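Local coordinates for Thiol:disulfide interchange protein DsbA (Neisseria meningitidis serogroup B, PDB 2ZNM) that probably acts as a periplasmic disulfide oxidoreductase, exchanging thiols and disulfides in substrate proteins through a thioredoxin fold of the DsbA type, at residues E5-L10 / I163-F168; V154-K159 / E177-V182; L27-Y32 / R58-V63; A72-A77 / R125-P130; P17-G22 / D54-T59. All coordinates share one frame; numbering follows the deposited sequence.

Interaction 1: E5-L10 / I163-F168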
# COMPACT_ATOMS: atom_id res chain seq x y z
N GLU A 5 -10.88 -17.44 -13.53
CA GLU A 5 -10.64 -16.21 -14.29
C GLU A 5 -11.96 -15.48 -14.52
O GLU A 5 -12.95 -16.09 -14.93
CB GLU A 5 -10.00 -16.52 -15.64
CG GLU A 5 -8.49 -16.51 -15.66
CD GLU A 5 -7.91 -17.13 -16.93
OE1 GLU A 5 -8.52 -18.07 -17.49
OE2 GLU A 5 -6.83 -16.67 -17.37
N GLY A 6 -11.96 -14.18 -14.25
CA GLY A 6 -13.15 -13.36 -14.43
C GLY A 6 -14.08 -13.36 -13.23
O GLY A 6 -14.94 -12.49 -13.11
N GLU A 7 -13.90 -14.34 -12.34
CA GLU A 7 -14.70 -14.45 -11.12
C GLU A 7 -13.90 -14.08 -9.86
O GLU A 7 -14.32 -13.22 -9.09
CB GLU A 7 -15.32 -15.85 -11.00
CG GLU A 7 -16.39 -16.00 -9.91
CD GLU A 7 -16.93 -17.43 -9.77
OE1 GLU A 7 -16.99 -18.16 -10.78
OE2 GLU A 7 -17.30 -17.81 -8.64
N ASP A 8 -12.75 -14.74 -9.68
CA ASP A 8 -11.92 -14.60 -8.47
C ASP A 8 -10.71 -13.72 -8.69
O ASP A 8 -10.21 -13.10 -7.75
CB ASP A 8 -11.43 -15.98 -8.01
CG ASP A 8 -12.54 -16.86 -7.50
OD1 ASP A 8 -13.16 -16.50 -6.48
OD2 ASP A 8 -12.78 -17.92 -8.12
N TYR A 9 -10.22 -13.69 -9.93
CA TYR A 9 -8.98 -13.00 -10.27
C TYR A 9 -8.91 -12.57 -11.74
O TYR A 9 -9.63 -13.10 -12.59
CB TYR A 9 -7.76 -13.87 -9.91
CG TYR A 9 -7.51 -15.06 -10.83
CD1 TYR A 9 -6.54 -15.00 -11.83
CD2 TYR A 9 -8.23 -16.25 -10.69
CE1 TYR A 9 -6.30 -16.08 -12.67
CE2 TYR A 9 -8.01 -17.34 -11.53
CZ TYR A 9 -7.04 -17.25 -12.52
OH TYR A 9 -6.79 -18.32 -13.35
N LEU A 10 -8.02 -11.62 -12.01
CA LEU A 10 -7.78 -11.13 -13.37
C LEU A 10 -6.29 -11.16 -13.69
O LEU A 10 -5.45 -10.98 -12.82
CB LEU A 10 -8.33 -9.70 -13.53
CG LEU A 10 -9.85 -9.50 -13.54
CD1 LEU A 10 -10.18 -8.02 -13.51
CD2 LEU A 10 -10.50 -10.17 -14.75
N ILE A 163 -10.14 -10.25 -7.47
CA ILE A 163 -11.51 -9.76 -7.51
C ILE A 163 -12.16 -10.07 -6.16
O ILE A 163 -12.26 -11.23 -5.78
CB ILE A 163 -12.34 -10.42 -8.65
CG1 ILE A 163 -11.71 -10.14 -10.01
CG2 ILE A 163 -13.81 -9.94 -8.59
CD1 ILE A 163 -12.42 -10.80 -11.18
N PHE A 164 -12.59 -9.03 -5.45
CA PHE A 164 -13.21 -9.22 -4.14
C PHE A 164 -14.70 -9.51 -4.28
O PHE A 164 -15.55 -8.68 -3.96
CB PHE A 164 -12.95 -8.02 -3.23
CG PHE A 164 -11.50 -7.84 -2.84
CD1 PHE A 164 -10.96 -8.56 -1.78
CD2 PHE A 164 -10.69 -6.94 -3.52
CE1 PHE A 164 -9.62 -8.39 -1.41
CE2 PHE A 164 -9.35 -6.75 -3.16
CZ PHE A 164 -8.82 -7.48 -2.10
N ASN A 165 -15.01 -10.71 -4.78
CA ASN A 165 -16.39 -11.12 -5.05
C ASN A 165 -17.10 -11.76 -3.86
O ASN A 165 -18.33 -11.88 -3.86
CB ASN A 165 -16.46 -12.02 -6.30
CG ASN A 165 -15.60 -13.28 -6.19
OD1 ASN A 165 -14.48 -13.26 -5.67
ND2 ASN A 165 -16.12 -14.39 -6.69
N ASN A 166 -16.34 -12.15 -2.85
CA ASN A 166 -16.91 -12.89 -1.73
C ASN A 166 -16.60 -12.29 -0.35
O ASN A 166 -16.64 -13.00 0.67
CB ASN A 166 -16.49 -14.37 -1.80
CG ASN A 166 -17.57 -15.30 -1.29
OD1 ASN A 166 -18.13 -16.09 -2.05
ND2 ASN A 166 -17.88 -15.21 0.00
N GLY A 167 -16.31 -10.99 -0.32
CA GLY A 167 -16.05 -10.28 0.93
C GLY A 167 -14.61 -10.37 1.41
O GLY A 167 -13.69 -10.69 0.64
N PHE A 168 -14.42 -10.09 2.70
CA PHE A 168 -13.09 -10.05 3.34
C PHE A 168 -12.40 -11.40 3.28
O PHE A 168 -11.39 -11.55 2.60
CB PHE A 168 -13.23 -9.56 4.80
CG PHE A 168 -11.91 -9.36 5.51
CD1 PHE A 168 -11.25 -8.15 5.45
CD2 PHE A 168 -11.35 -10.40 6.27
CE1 PHE A 168 -10.03 -7.96 6.11
CE2 PHE A 168 -10.14 -10.23 6.93
CZ PHE A 168 -9.48 -9.00 6.86
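Asp8 and Ile163 meet backbone to backbone at the rim of the thioredoxin-fold sheet, their CA atoms 5.0 Å apart, just beyond the antiparallel pairing of Leu10 with Arg161. One bond joins the segments: Ile163 N gives its hydrogen to Asp8 O over 2.9 Å, fairly straight at 163°, although the donor stands 48° out of the carbonyl plane. Past it the chain turns sharply at Phe164, the centre of an inverse gamma turn, and brings Asn165 back against the carbonyl of Glu7, with Asn165 CB 3.7 Å from Glu7 O. A short polar residue suits this exposed turn. The nearby Asp8 carboxylate bonds to the backbone N of Thr4. Ile163 packs against the backbone of residues 6 to 8. Its CG2 branch, anti to the backbone N, lies 3.4 Å from Glu7 O. The other branch runs out extended (chi2 177°) between the backbone of Gly6 and the side chain of Leu10, where Ile163 CD1 touches Leu10 CG at 3.7 Å.

Interaction 2: V154-K159 / E177-V182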
# COMPACT_ATOMS: atom_id res chain seq x y z
N VAL A 154 -5.39 -5.66 -4.76
CA VAL A 154 -4.32 -6.59 -4.45
C VAL A 154 -3.82 -7.29 -5.72
O VAL A 154 -4.60 -7.88 -6.47
CB VAL A 154 -4.73 -7.64 -3.37
CG1 VAL A 154 -3.63 -8.67 -3.14
CG2 VAL A 154 -5.08 -6.94 -2.05
N ILE A 155 -2.51 -7.21 -5.94
CA ILE A 155 -1.84 -7.92 -7.02
C ILE A 155 -0.81 -8.93 -6.47
O ILE A 155 0.02 -8.59 -5.61
CB ILE A 155 -1.22 -6.93 -8.02
CG1 ILE A 155 -2.32 -5.96 -8.48
CG2 ILE A 155 -0.61 -7.68 -9.20
CD1 ILE A 155 -1.86 -4.68 -9.10
N VAL A 156 -0.89 -10.16 -6.97
CA VAL A 156 -0.07 -11.27 -6.48
C VAL A 156 0.97 -11.71 -7.52
O VAL A 156 0.64 -11.96 -8.69
CB VAL A 156 -0.93 -12.50 -6.09
CG1 VAL A 156 -0.06 -13.62 -5.49
CG2 VAL A 156 -2.06 -12.10 -5.14
N GLY A 157 2.23 -11.81 -7.08
CA GLY A 157 3.33 -12.20 -7.96
C GLY A 157 3.47 -11.31 -9.18
O GLY A 157 4.01 -11.74 -10.20
N GLY A 158 2.95 -10.08 -9.08
CA GLY A 158 2.99 -9.10 -10.17
C GLY A 158 2.03 -9.32 -11.32
O GLY A 158 1.97 -8.51 -12.25
N LYS A 159 1.26 -10.41 -11.26
CA LYS A 159 0.53 -10.90 -12.43
C LYS A 159 -0.98 -10.94 -12.27
O LYS A 159 -1.72 -10.73 -13.24
CB LYS A 159 0.99 -12.32 -12.79
CG LYS A 159 2.23 -12.40 -13.65
CD LYS A 159 2.47 -13.85 -14.08
CE LYS A 159 3.31 -13.90 -15.36
NZ LYS A 159 3.48 -15.29 -15.87
N GLU A 177 -4.54 -18.86 -2.46
CA GLU A 177 -4.59 -19.74 -3.63
C GLU A 177 -3.76 -19.20 -4.80
O GLU A 177 -3.15 -19.96 -5.54
CB GLU A 177 -6.04 -19.97 -4.08
CG GLU A 177 -6.80 -21.03 -3.28
CD GLU A 177 -8.14 -21.41 -3.91
OE1 GLU A 177 -8.89 -20.50 -4.35
OE2 GLU A 177 -8.46 -22.62 -3.96
N LEU A 178 -3.75 -17.87 -4.96
CA LEU A 178 -2.97 -17.19 -5.99
C LEU A 178 -1.47 -17.27 -5.75
O LEU A 178 -0.69 -17.37 -6.70
CB LEU A 178 -3.40 -15.73 -6.12
CG LEU A 178 -4.18 -15.21 -7.34
CD1 LEU A 178 -4.96 -16.27 -8.10
CD2 LEU A 178 -5.10 -14.05 -6.93
N VAL A 179 -1.06 -17.21 -4.49
CA VAL A 179 0.34 -17.40 -4.11
C VAL A 179 0.77 -18.84 -4.43
O VAL A 179 1.89 -19.06 -4.89
CB VAL A 179 0.58 -17.05 -2.61
CG1 VAL A 179 1.96 -17.47 -2.16
CG2 VAL A 179 0.37 -15.56 -2.37
N ALA A 180 -0.12 -19.80 -4.20
CA ALA A 180 0.14 -21.21 -4.53
C ALA A 180 0.15 -21.44 -6.04
O ALA A 180 0.86 -22.32 -6.53
CB ALA A 180 -0.87 -22.12 -3.85
N LYS A 181 -0.64 -20.65 -6.76
CA LYS A 181 -0.66 -20.67 -8.23
C LYS A 181 0.66 -20.16 -8.81
O LYS A 181 1.24 -20.80 -9.69
CB LYS A 181 -1.84 -19.84 -8.76
CG LYS A 181 -2.04 -19.88 -10.28
CD LYS A 181 -3.27 -19.09 -10.69
CE LYS A 181 -3.38 -18.95 -12.21
NZ LYS A 181 -3.78 -20.22 -12.88
N VAL A 182 1.12 -19.02 -8.30
CA VAL A 182 2.38 -18.40 -8.73
C VAL A 182 3.58 -19.31 -8.44
O VAL A 182 4.43 -19.52 -9.31
CB VAL A 182 2.54 -16.96 -8.11
CG1 VAL A 182 3.98 -16.46 -8.20
CG2 VAL A 182 1.60 -15.96 -8.77
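Strand 154-156 and helix 177-182 run in nearly the same direction, their segment axes 28° apart and 9.3 Å from each other, with Val156 nearest Val179 and Gly157 nearest Val182. This is the layered alpha/beta packing of the thioredoxin fold, made here mainly by apolar side chains. Val156 points at the helix and meets Leu178 and Val179. Its CG1 branch, anti to the backbone N (chi1 -176°), meets Val179 CG2 at 3.7 Å, the two side chains crossing at about a right angle. Val156 CG2 rests 4.0 Å from Leu178 CB, which CG1 touches as well. A branched valine suits the strand because it offers both methyls to the helix from a rigid, short stem. One turn on, Val182 CG2 lies over the end of the strand, 4.2 Å from Gly157 CA. Gly157 has a positive phi (56°), and a CB there would run into that methyl, so glycine lets the chain turn close against the helix. The same helix face reaches Ile24 of strand 24-30 through Val179 and Val182, Tyr160 of strand 160-162 through Leu178 and Val182, and Tyr9 of strand 9-11 through Leu178.

Interaction 3: L27-Y32 / R58-V63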
# COMPACT_ATOMS: atom_id res chain seq x y z
N LEU A 27 1.11 -7.41 -3.36
CA LEU A 27 1.13 -5.97 -3.40
C LEU A 27 -0.27 -5.42 -3.19
O LEU A 27 -1.23 -5.82 -3.87
CB LEU A 27 1.73 -5.50 -4.73
CG LEU A 27 1.48 -4.10 -5.32
CD1 LEU A 27 2.11 -3.01 -4.49
CD2 LEU A 27 2.03 -4.09 -6.75
N GLU A 28 -0.38 -4.51 -2.22
CA GLU A 28 -1.63 -3.77 -1.97
C GLU A 28 -1.51 -2.29 -2.34
O GLU A 28 -0.67 -1.58 -1.80
CB GLU A 28 -2.04 -3.90 -0.50
CG GLU A 28 -3.50 -3.55 -0.26
CD GLU A 28 -3.78 -3.05 1.16
OE1 GLU A 28 -2.99 -2.22 1.68
OE2 GLU A 28 -4.80 -3.46 1.74
N PHE A 29 -2.35 -1.83 -3.27
CA PHE A 29 -2.56 -0.38 -3.46
C PHE A 29 -3.64 0.12 -2.50
O PHE A 29 -4.72 -0.47 -2.42
CB PHE A 29 -2.95 -0.03 -4.90
CG PHE A 29 -1.87 -0.31 -5.90
CD1 PHE A 29 -1.78 -1.54 -6.52
CD2 PHE A 29 -0.92 0.67 -6.22
CE1 PHE A 29 -0.77 -1.79 -7.44
CE2 PHE A 29 0.08 0.43 -7.12
CZ PHE A 29 0.16 -0.80 -7.74
N PHE A 30 -3.34 1.20 -1.79
CA PHE A 30 -4.20 1.72 -0.73
C PHE A 30 -4.24 3.26 -0.75
O PHE A 30 -3.51 3.91 -1.49
CB PHE A 30 -3.67 1.25 0.64
CG PHE A 30 -2.51 2.08 1.15
CD1 PHE A 30 -1.24 1.90 0.66
CD2 PHE A 30 -2.72 3.06 2.13
CE1 PHE A 30 -0.19 2.67 1.12
CE2 PHE A 30 -1.67 3.82 2.59
CZ PHE A 30 -0.40 3.62 2.08
N GLY A 31 -5.11 3.81 0.09
CA GLY A 31 -5.16 5.24 0.33
C GLY A 31 -5.33 5.49 1.81
O GLY A 31 -5.94 4.68 2.51
N TYR A 32 -4.80 6.60 2.30
CA TYR A 32 -5.04 7.03 3.69
C TYR A 32 -6.48 7.52 3.94
O TYR A 32 -6.85 7.84 5.08
CB TYR A 32 -4.05 8.11 4.09
CG TYR A 32 -2.66 7.60 4.37
CD1 TYR A 32 -2.41 6.74 5.45
CD2 TYR A 32 -1.58 7.99 3.57
CE1 TYR A 32 -1.13 6.27 5.71
CE2 TYR A 32 -0.29 7.52 3.83
CZ TYR A 32 -0.07 6.67 4.90
OH TYR A 32 1.19 6.21 5.16
N ARG A 58 3.79 -5.90 0.09
CA ARG A 58 4.22 -4.60 -0.40
C ARG A 58 3.00 -3.68 -0.47
O ARG A 58 1.91 -4.11 -0.85
CB ARG A 58 4.86 -4.75 -1.80
CG ARG A 58 5.23 -3.44 -2.53
CD ARG A 58 5.66 -3.73 -3.96
NE ARG A 58 5.99 -2.55 -4.75
CZ ARG A 58 6.33 -2.59 -6.05
NH1 ARG A 58 6.36 -3.75 -6.70
NH2 ARG A 58 6.63 -1.47 -6.70
N THR A 59 3.17 -2.41 -0.09
CA THR A 59 2.09 -1.43 -0.22
C THR A 59 2.51 -0.21 -1.03
O THR A 59 3.67 0.21 -0.97
CB THR A 59 1.55 -0.97 1.16
OG1 THR A 59 2.58 -0.26 1.87
CG2 THR A 59 1.08 -2.16 1.98
N GLU A 60 1.57 0.33 -1.81
CA GLU A 60 1.78 1.58 -2.54
C GLU A 60 0.56 2.49 -2.37
O GLU A 60 -0.59 2.04 -2.49
CB GLU A 60 2.02 1.32 -4.02
CG GLU A 60 3.15 0.32 -4.33
CD GLU A 60 4.55 0.88 -4.14
OE1 GLU A 60 5.50 0.09 -4.05
OE2 GLU A 60 4.72 2.11 -4.09
N HIS A 61 0.80 3.76 -2.05
CA HIS A 61 -0.29 4.73 -2.05
C HIS A 61 -0.69 5.10 -3.49
O HIS A 61 0.13 5.49 -4.31
CB HIS A 61 0.02 5.97 -1.22
CG HIS A 61 -1.20 6.74 -0.82
ND1 HIS A 61 -1.59 6.88 0.49
CD2 HIS A 61 -2.13 7.38 -1.56
CE1 HIS A 61 -2.71 7.59 0.54
NE2 HIS A 61 -3.06 7.89 -0.69
N VAL A 62 -1.97 4.97 -3.74
CA VAL A 62 -2.61 5.25 -5.02
C VAL A 62 -2.57 6.78 -5.27
O VAL A 62 -2.69 7.55 -4.34
CB VAL A 62 -4.05 4.66 -4.90
CG1 VAL A 62 -5.09 5.71 -4.54
CG2 VAL A 62 -4.42 3.83 -6.06
N VAL A 63 -2.31 7.21 -6.50
CA VAL A 63 -2.33 8.65 -6.83
C VAL A 63 -3.34 8.91 -7.94
O VAL A 63 -3.04 8.68 -9.11
CB VAL A 63 -0.94 9.19 -7.28
CG1 VAL A 63 -1.01 10.70 -7.56
CG2 VAL A 63 0.14 8.87 -6.26
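Leu27 with Arg58 and Phe29 with Glu60 form the tightly packed face of two parallel strands, 27-30 and 58-61, whose axes lie 4.5 Å apart. Leu27 CD1 presses on Glu60 CG at 3.5 Å and also on the extended Arg58 chain beside it, and the Phe29 ring rests against Glu60 CB. The Glu60 carboxylate is buried, but the bend at chi2 (-75°) turns it back to Arg58, whose NE donates to Glu60 OE1 over 2.8 Å; that oxygen uses its anti lone pair, nearly in the guanidinium plane. The pair probably offsets the cost of burying two charges on this face, which helix 130-145 covers. Four backbone bonds tie the strands, from Glu28 N to Arg58 O (2.7 Å) at one end to Val62 N to Phe30 O at the other. This is the parallel pair of a beta-alpha-beta crossover through helix 42-50, at the heart of the thioredoxin fold, and strand 24-30 leads toward Cys34 and Cys37, the predicted redox-active pair. On the other face Glu28 and the partly exposed Thr59 meet loosely, OE1 of Glu28 staying 4.1 Å from Thr59 CG2. The same face tightens at the aromatic cluster of Phe30, Tyr32 and His61. His61 turns its ring edge to the face of Phe30, planes at 65°, Tyr32 packs beside it with OH bonded to Asn88, and Gly31, lacking a side chain, sets its CA 3.7 Å from the His61 ring centroid.

Interaction 4: A72-A77 / R125-P130; sequences ARMAAA and RAYDSP
Arg73 and Tyr127 lie flat on one another: the guanidinium and ring planes are only 12° apart, although the two side chains cross at about a right angle. The overlap is offset, with Tyr127 CE2 against one face of the guanidinium, near its rim, and Arg73 CD over the ring face, 4.1 Å from the centroid, as a CH-pi contact. An extended chain, with CG anti to the backbone N, carries the Arg73 head across the ring to the backbone of Tyr127. There Arg73 NE and NH2 both donate to Tyr127 O, at 3.0 and 3.1 Å, from the same side of the carbonyl plane and both bent (144° and 138°). Arginine suits the spot because its methylenes cover the ring while two N-H groups reach a carbonyl at the end of helix 120-127. Helices 69-81, 105-113 and 120-127 pack here in the helical domain that DsbA proteins insert into the thioredoxin fold. Asp128, first after the helix, adds charge: its OD1 stands 3.6 Å from Arg73 NH2, well out of the guanidinium plane, while Arg105 on helix 105-113 is its stronger partner. Selenomethionine 74 (Met74) makes a Met-aromatic contact, its SE at the ring edge 5.4 Å from the Tyr127 centroid; Met74 CE packs on Tyr127 CE1 at 4.0 Å. The small Ala77 lets its CA come within 4.5 Å of Tyr127 CA, and its CB touches Tyr127 CD1.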
# COMPACT_ATOMS: atom_id res chain seq x y z
N ALA A 72 0.96 10.29 -1.25
CA ALA A 72 1.93 9.27 -1.65
C ALA A 72 3.32 9.50 -1.06
O ALA A 72 4.01 8.55 -0.69
CB ALA A 72 2.00 9.17 -3.18
N ARG A 73 3.74 10.77 -0.99
CA ARG A 73 5.01 11.15 -0.36
C ARG A 73 5.04 10.86 1.15
O ARG A 73 6.09 10.47 1.68
CB ARG A 73 5.29 12.63 -0.61
CG ARG A 73 6.69 13.05 -0.22
CD ARG A 73 6.94 14.48 -0.59
NE ARG A 73 8.32 14.85 -0.30
CZ ARG A 73 8.88 16.01 -0.59
NH1 ARG A 73 8.18 16.96 -1.21
NH2 ARG A 73 10.14 16.23 -0.27
N MSE A 74 3.90 11.08 1.82
CA MSE A 74 3.75 10.67 3.22
C MSE A 74 3.93 9.15 3.39
O MSE A 74 4.70 8.69 4.25
CB MSE A 74 2.41 11.13 3.79
CG MSE A 74 2.23 10.85 5.28
SE MSE A 74 3.67 11.57 6.42
CE MSE A 74 3.03 13.41 6.65
N ALA A 75 3.24 8.37 2.56
CA ALA A 75 3.35 6.90 2.60
C ALA A 75 4.79 6.47 2.38
O ALA A 75 5.26 5.56 3.04
CB ALA A 75 2.44 6.25 1.56
N ALA A 76 5.48 7.12 1.46
CA ALA A 76 6.87 6.78 1.21
C ALA A 76 7.73 7.14 2.41
O ALA A 76 8.59 6.37 2.78
CB ALA A 76 7.39 7.46 -0.06
N ALA A 77 7.49 8.30 3.01
CA ALA A 77 8.24 8.74 4.19
C ALA A 77 8.13 7.73 5.35
O ALA A 77 9.14 7.34 5.93
CB ALA A 77 7.78 10.11 4.63
N ARG A 125 12.82 13.65 8.00
CA ARG A 125 14.12 13.37 7.39
C ARG A 125 13.93 12.43 6.20
O ARG A 125 14.51 12.64 5.14
CB ARG A 125 15.04 12.72 8.43
CG ARG A 125 16.38 13.40 8.59
CD ARG A 125 16.79 13.49 10.06
NE ARG A 125 16.74 12.19 10.74
CZ ARG A 125 16.50 12.02 12.05
NH1 ARG A 125 16.27 13.06 12.84
NH2 ARG A 125 16.48 10.79 12.55
N ALA A 126 13.10 11.40 6.36
CA ALA A 126 12.77 10.49 5.27
C ALA A 126 11.90 11.17 4.21
O ALA A 126 11.98 10.85 3.02
CB ALA A 126 12.06 9.25 5.80
N TYR A 127 11.09 12.12 4.66
CA TYR A 127 10.13 12.83 3.82
C TYR A 127 10.81 13.74 2.80
O TYR A 127 10.33 13.88 1.67
CB TYR A 127 9.21 13.64 4.74
CG TYR A 127 8.00 14.24 4.10
CD1 TYR A 127 6.75 13.63 4.24
CD2 TYR A 127 8.08 15.43 3.40
CE1 TYR A 127 5.61 14.19 3.67
CE2 TYR A 127 6.95 16.00 2.82
CZ TYR A 127 5.72 15.38 2.97
OH TYR A 127 4.60 15.95 2.40
N ASP A 128 11.92 14.35 3.20
CA ASP A 128 12.63 15.33 2.38
C ASP A 128 13.86 14.72 1.72
O ASP A 128 14.73 15.43 1.21
CB ASP A 128 13.06 16.53 3.24
CG ASP A 128 11.89 17.38 3.70
OD1 ASP A 128 10.80 17.32 3.09
OD2 ASP A 128 12.06 18.15 4.67
N SER A 129 13.93 13.40 1.73
CA SER A 129 15.03 12.70 1.07
C SER A 129 14.60 12.33 -0.36
O SER A 129 13.39 12.15 -0.61
CB SER A 129 15.45 11.47 1.86
OG SER A 129 14.70 10.34 1.46
N PRO A 130 15.57 12.21 -1.28
CA PRO A 130 15.24 11.94 -2.69
C PRO A 130 14.52 10.62 -2.91
O PRO A 130 13.70 10.51 -3.81
CB PRO A 130 16.62 11.94 -3.39
CG PRO A 130 17.62 11.75 -2.32
CD PRO A 130 17.02 12.36 -1.07

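Interaction 5: P17-G22 / D54-T59; sequences PQEQSG and DAYLRT
Gln20 and Tyr56 make the straighter of the two hydrogen bonds between the segments: Gln20 N donates to Tyr56 OH over 2.9 Å at 162°. Glu25 gives the same hydroxyl a second, weak partner. The other bond runs from Arg58 NH1 to Pro17 O, 3.1 Å long and bent to 145°, with the oxygen tilted a little from the guanidinium plane. Besides its bond to Glu60, Arg58 also pairs with Glu25, so its head is held by two acids and a backbone carbonyl; an arginine, with several N-H groups, can serve all three. Glu19 adds a long ion pair, its OE2 3.7 Å from Arg58 NE and well out of the guanidinium plane, hence a matter of charge alone. Together these contacts hold the irregular loop before strand 24-30 against the side chains of strand 55-61, an outer strand of the thioredoxin-fold sheet. Packing follows from the tyrosine. Its CG sits between the backbone N and the carbonyl carbon, and the ring reaches outward to the loop. The amide end of Gln20 lies over one ring face, steeply tilted to it, and Gln20 CB is 4.0 Å from Tyr56 CZ. Glu19 CB comes within 3.4 Å of Tyr56 OH, and its carboxylate plane is nearly parallel to the ring, 22° apart, with Glu19 OE1 3.6 Å from Tyr56 CE1. Gln18 NE2 bonds to Lys23 O and more weakly to Gln20 O.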
# COMPACT_ATOMS: atom_id res chain seq x y z
N PRO A 17 6.75 -5.27 -11.95
CA PRO A 17 8.03 -5.79 -11.45
C PRO A 17 8.05 -5.86 -9.92
O PRO A 17 7.78 -4.86 -9.24
CB PRO A 17 9.05 -4.76 -11.95
CG PRO A 17 8.38 -4.10 -13.11
CD PRO A 17 6.93 -4.05 -12.76
N GLN A 18 8.36 -7.04 -9.39
CA GLN A 18 8.42 -7.25 -7.95
C GLN A 18 9.57 -6.47 -7.31
O GLN A 18 10.59 -6.19 -7.94
CB GLN A 18 8.53 -8.75 -7.60
CG GLN A 18 7.26 -9.55 -7.89
CD GLN A 18 7.26 -10.93 -7.25
OE1 GLN A 18 6.21 -11.56 -7.14
NE2 GLN A 18 8.42 -11.40 -6.83
N GLU A 19 9.37 -6.11 -6.04
CA GLU A 19 10.40 -5.50 -5.20
C GLU A 19 11.58 -6.46 -5.04
O GLU A 19 12.74 -6.06 -5.15
CB GLU A 19 9.79 -5.23 -3.83
CG GLU A 19 9.91 -3.83 -3.31
CD GLU A 19 8.95 -3.59 -2.14
OE1 GLU A 19 8.70 -4.55 -1.36
OE2 GLU A 19 8.45 -2.46 -2.00
N GLN A 20 11.26 -7.73 -4.78
CA GLN A 20 12.25 -8.79 -4.56
C GLN A 20 11.94 -9.97 -5.47
O GLN A 20 10.79 -10.41 -5.53
CB GLN A 20 12.17 -9.30 -3.12
CG GLN A 20 12.23 -8.27 -2.01
CD GLN A 20 12.23 -8.91 -0.64
OE1 GLN A 20 11.28 -8.77 0.14
NE2 GLN A 20 13.30 -9.65 -0.34
N SER A 21 12.96 -10.50 -6.15
CA SER A 21 12.81 -11.73 -6.92
C SER A 21 12.96 -12.97 -6.04
O SER A 21 13.48 -12.88 -4.92
CB SER A 21 13.80 -11.79 -8.08
OG SER A 21 13.36 -10.96 -9.14
N GLY A 22 12.49 -14.11 -6.53
CA GLY A 22 12.58 -15.37 -5.78
C GLY A 22 11.41 -15.61 -4.84
O GLY A 22 10.89 -16.73 -4.78
N ASP A 54 7.18 -18.03 2.02
CA ASP A 54 7.86 -17.51 0.82
C ASP A 54 7.11 -16.35 0.14
O ASP A 54 7.44 -15.94 -0.99
CB ASP A 54 8.15 -18.65 -0.17
CG ASP A 54 6.91 -19.49 -0.48
OD1 ASP A 54 5.86 -19.30 0.17
OD2 ASP A 54 6.99 -20.35 -1.38
N ALA A 55 6.12 -15.80 0.84
CA ALA A 55 5.32 -14.68 0.36
C ALA A 55 5.63 -13.45 1.19
O ALA A 55 5.92 -13.56 2.38
CB ALA A 55 3.84 -15.01 0.42
N TYR A 56 5.60 -12.27 0.56
CA TYR A 56 5.81 -10.99 1.28
C TYR A 56 4.81 -9.90 0.87
O TYR A 56 4.20 -9.96 -0.21
CB TYR A 56 7.26 -10.48 1.13
CG TYR A 56 7.60 -9.92 -0.24
CD1 TYR A 56 7.50 -8.55 -0.50
CD2 TYR A 56 8.01 -10.77 -1.26
CE1 TYR A 56 7.81 -8.04 -1.77
CE2 TYR A 56 8.33 -10.27 -2.53
CZ TYR A 56 8.22 -8.91 -2.78
OH TYR A 56 8.52 -8.42 -4.03
N LEU A 57 4.67 -8.91 1.75
CA LEU A 57 3.71 -7.82 1.60
C LEU A 57 4.38 -6.53 1.10
O LEU A 57 5.42 -6.13 1.63
CB LEU A 57 3.03 -7.54 2.95
CG LEU A 57 1.55 -7.83 3.26
CD1 LEU A 57 0.77 -8.58 2.18
CD2 LEU A 57 1.41 -8.49 4.62
N ARG A 58 3.79 -5.90 0.09
CA ARG A 58 4.22 -4.60 -0.40
C ARG A 58 3.00 -3.68 -0.47
O ARG A 58 1.91 -4.11 -0.85
CB ARG A 58 4.86 -4.75 -1.80
CG ARG A 58 5.23 -3.44 -2.53
CD ARG A 58 5.66 -3.73 -3.96
NE ARG A 58 5.99 -2.55 -4.75
CZ ARG A 58 6.33 -2.59 -6.05
NH1 ARG A 58 6.36 -3.75 -6.70
NH2 ARG A 58 6.63 -1.47 -6.70
N THR A 59 3.17 -2.41 -0.09
CA THR A 59 2.09 -1.43 -0.22
C THR A 59 2.51 -0.21 -1.03
O THR A 59 3.67 0.21 -0.97
CB THR A 59 1.55 -0.97 1.16
OG1 THR A 59 2.58 -0.26 1.87
CG2 THR A 59 1.08 -2.16 1.98

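Overall arrangement
Interactions 1, 2, 3 and 5 all reach one five-stranded mixed sheet, ordered 9-11, 160-162, 153-156, 24-30, 55-61. Interaction 1 is at one edge strand and interaction 5 at the other, about 21 Å between centres. Interaction 2 lies on helix 167-185, which interaction 1 also uses, and touches interaction 3 where strands 153-156 and 24-30 adjoin. Along the chain, interactions 5 and 3 end together on strand 55-61, sharing Arg58 and Thr59; interaction 4 follows, then interaction 2. The first three fall between the segments of interaction 1, which interaction 2 crosses. Interaction 4, about 33 Å from interaction 1, belongs to helices 69-81 to 130-145, inserted between strands 55-61 and 153-156 as in DsbA proteins.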